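PDB 4PZC: 3-Hydroxyacyl-CoA dehydrogenase from Ralstonia eutropha H16, which catalyses the NAD-dependent interconversion of (S)-3-hydroxyacyl-CoA and 3-oxoacyl-CoA, with (S)-3-hydroxybutyryl-CoA among its substrates. Local coordinates for residues 17-22 with 29-34. Residues are numbered along the deposited sequence; the frame is centred on the assembly and turned at random.
Sequences GIAQAC and VVMVDI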
ATOM      1  N   GLY A  17      15.988  16.435 -13.397  1.00 61.81           N
ATOM      2  CA  GLY A  17      15.260  15.170 -13.471  1.00 60.54           C
ATOM      3  C   GLY A  17      14.597  15.043 -14.837  1.00 61.50           C
ATOM      4  O   GLY A  17      14.876  14.111 -15.600  1.00 58.48           O
ATOM      5  N   ILE A  18      13.758  16.021 -15.169  1.00 61.84           N
ATOM      6  CA  ILE A  18      13.011  15.987 -16.424  1.00 63.21           C
ATOM      7  C   ILE A  18      13.974  16.182 -17.581  1.00 66.60           C
ATOM      8  O   ILE A  18      13.874  15.510 -18.617  1.00 66.90           O
ATOM      9  CB  ILE A  18      11.962  17.111 -16.571  1.00 61.45           C
ATOM     10  CG1 ILE A  18      11.230  17.450 -15.271  1.00 59.85           C
ATOM     11  CG2 ILE A  18      10.972  16.725 -17.655  1.00 63.89           C
ATOM     12  CD1 ILE A  18      10.646  16.252 -14.577  1.00 64.17           C
ATOM     13  N   ALA A  19      14.885  17.134 -17.405  1.00 70.38           N
ATOM     14  CA  ALA A  19      15.872  17.457 -18.432  1.00 73.87           C
ATOM     15  C   ALA A  19      16.564  16.178 -18.888  1.00 74.96           C
ATOM     16  O   ALA A  19      16.394  15.727 -20.028  1.00 69.66           O
ATOM     17  CB  ALA A  19      16.886  18.465 -17.902  1.00 70.53           C
ATOM     18  N   GLN A  20      17.300  15.582 -17.959  1.00 69.74           N
ATOM     19  CA  GLN A  20      17.962  14.329 -18.192  1.00 70.46           C
ATOM     20  C   GLN A  20      17.091  13.370 -18.982  1.00 68.04           C
ATOM     21  O   GLN A  20      17.523  12.829 -20.004  1.00 69.05           O
ATOM     22  CB  GLN A  20      18.327  13.700 -16.848  1.00 72.04           C
ATOM     23  CG  GLN A  20      18.815  12.268 -16.963  1.00 72.01           C
ATOM     24  CD  GLN A  20      19.685  11.862 -15.805  1.00 70.95           C
ATOM     25  OE1 GLN A  20      20.115  12.697 -15.010  1.00 71.95           O
ATOM     26  NE2 GLN A  20      19.957  10.571 -15.702  1.00 72.09           N
ATOM     27  N   ALA A  21      15.866  13.177 -18.500  1.00 70.84           N
ATOM     28  CA  ALA A  21      14.992  12.104 -18.989  1.00 72.82           C
ATOM     29  C   ALA A  21      14.678  12.256 -20.449  1.00 66.13           C
ATOM     30  O   ALA A  21      14.540  11.274 -21.165  1.00 62.15           O
ATOM     31  CB  ALA A  21      13.699  12.066 -18.192  1.00 77.82           C
ATOM     32  N   CYS A  22      14.541  13.504 -20.868  1.00 68.43           N
ATOM     33  CA  CYS A  22      14.366  13.818 -22.267  1.00 72.57           C
ATOM     34  C   CYS A  22      15.676  13.565 -23.009  1.00 73.33           C
ATOM     35  O   CYS A  22      15.709  12.846 -24.006  1.00 76.79           O
ATOM     36  CB  CYS A  22      13.967  15.291 -22.436  1.00 76.35           C
ATOM     37  SG  CYS A  22      12.664  15.949 -21.359  1.00 70.09           S
ATOM     38  N   VAL A  29      16.610  20.145 -24.925  1.00 78.13           N
ATOM     39  CA  VAL A  29      16.089  20.752 -23.706  1.00 80.39           C
ATOM     40  C   VAL A  29      16.641  22.150 -23.480  1.00 79.53           C
ATOM     41  O   VAL A  29      17.848  22.325 -23.340  1.00 85.83           O
ATOM     42  CB  VAL A  29      16.447  19.914 -22.459  1.00 80.02           C
ATOM     43  CG1 VAL A  29      15.911  20.580 -21.197  1.00 82.57           C
ATOM     44  CG2 VAL A  29      15.905  18.502 -22.576  1.00 81.23           C
ATOM     45  N   VAL A  30      15.751  23.134 -23.431  1.00 79.03           N
ATOM     46  CA  VAL A  30      16.095  24.479 -22.956  1.00 85.04           C
ATOM     47  C   VAL A  30      15.768  24.556 -21.452  1.00 84.29           C
ATOM     48  O   VAL A  30      14.589  24.576 -21.077  1.00 86.38           O
ATOM     49  CB  VAL A  30      15.311  25.568 -23.741  1.00 89.12           C
ATOM     50  CG1 VAL A  30      15.570  26.960 -23.181  1.00 96.00           C
ATOM     51  CG2 VAL A  30      15.662  25.530 -25.219  1.00 89.62           C
ATOM     52  N   MET A  31      16.790  24.586 -20.594  1.00 77.78           N
ATOM     53  CA  MET A  31      16.561  24.529 -19.140  1.00 77.20           C
ATOM     54  C   MET A  31      16.910  25.832 -18.440  1.00 73.05           C
ATOM     55  O   MET A  31      18.080  26.102 -18.183  1.00 77.28           O
ATOM     56  CB  MET A  31      17.358  23.388 -18.502  1.00 79.36           C
ATOM     57  CG  MET A  31      16.864  23.014 -17.113  1.00 82.39           C
ATOM     58  SD  MET A  31      18.153  22.696 -15.894  1.00 87.24           S
ATOM     59  CE  MET A  31      18.915  21.224 -16.550  1.00 87.19           C
ATOM     60  N   VAL A  32      15.888  26.610 -18.093  1.00 69.05           N
ATOM     61  CA  VAL A  32      16.079  27.951 -17.543  1.00 66.01           C
ATOM     62  C   VAL A  32      16.108  27.909 -16.010  1.00 64.14           C
ATOM     63  O   VAL A  32      15.638  26.956 -15.414  1.00 70.54           O
ATOM     64  CB  VAL A  32      14.977  28.908 -18.047  1.00 66.70           C
ATOM     65  CG1 VAL A  32      15.343  30.359 -17.751  1.00 72.63           C
ATOM     66  CG2 VAL A  32      14.754  28.734 -19.541  1.00 63.06           C
ATOM     67  N   ASP A  33      16.694  28.922 -15.381  1.00 63.78           N
ATOM     68  CA  ASP A  33      16.648  29.104 -13.908  1.00 66.68           C
ATOM     69  C   ASP A  33      17.313  30.450 -13.587  1.00 72.01           C
ATOM     70  O   ASP A  33      18.082  30.967 -14.400  1.00 85.64           O
ATOM     71  CB  ASP A  33      17.335  27.943 -13.149  1.00 66.43           C
ATOM     72  CG  ASP A  33      16.902  27.839 -11.671  1.00 59.73           C
ATOM     73  OD1 ASP A  33      16.742  28.868 -11.004  1.00 52.82           O
ATOM     74  OD2 ASP A  33      16.747  26.719 -11.153  1.00 60.16           O
ATOM     75  N   ILE A  34      17.020  31.021 -12.417  1.00 78.95           N
ATOM     76  CA  ILE A  34      17.356  32.436 -12.138  1.00 81.91           C
ATOM     77  C   ILE A  34      18.844  32.817 -12.085  1.00 82.40           C
ATOM     78  O   ILE A  34      19.161  33.954 -12.397  1.00 83.44           O
ATOM     79  CB  ILE A  34      16.637  32.995 -10.879  1.00 86.54           C
ATOM     80  CG1 ILE A  34      16.923  32.128  -9.637  1.00 85.79           C
ATOM     81  CG2 ILE A  34      15.140  33.169 -11.155  1.00 83.27           C
ATOM     82  CD1 ILE A  34      16.444  32.744  -8.338  1.00 89.82           C
TER
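Val29 and Met31 both set a carbon anti to the backbone N, and each reaches Ala19 in its own way. In Val29 (chi1 179°) that carbon is CG1, 4.0 Å from Ala19 CB, while the other branch, CG2, turns to the next helical turn and meets Cys22 CB at 3.8 Å. Met31 starts likewise (chi1 -163°), but its chain then bends at the following two torsions and lays its terminal methyl CE 3.7 Å from Ala19 CB. The axes of 17-22 and 29-32 come within 9.2 Å, a spacing consistent with the small side chain of Ala19. The forked valine suits a place facing two helix residues; Met31, two residues on, spans the extra distance with its long chain.

Segments 17-22 and 29-32 run nearly antiparallel (167°) within the first beta-alpha-beta unit of the Rossmann fold, where the glycine-rich sequence, which probably binds NAD, runs into the start of helix 13-23. Ile8 of strand 5-9 packs on Ala19, Val29 and Met31, extending this apolar layer. Just past strand 28-32, Asp33, an NAD-binding residue, accepts a hydrogen bond from Ala11 N through OD2, while OD1 takes one from Ile34 N (2.6 Å) with its anti lone pair.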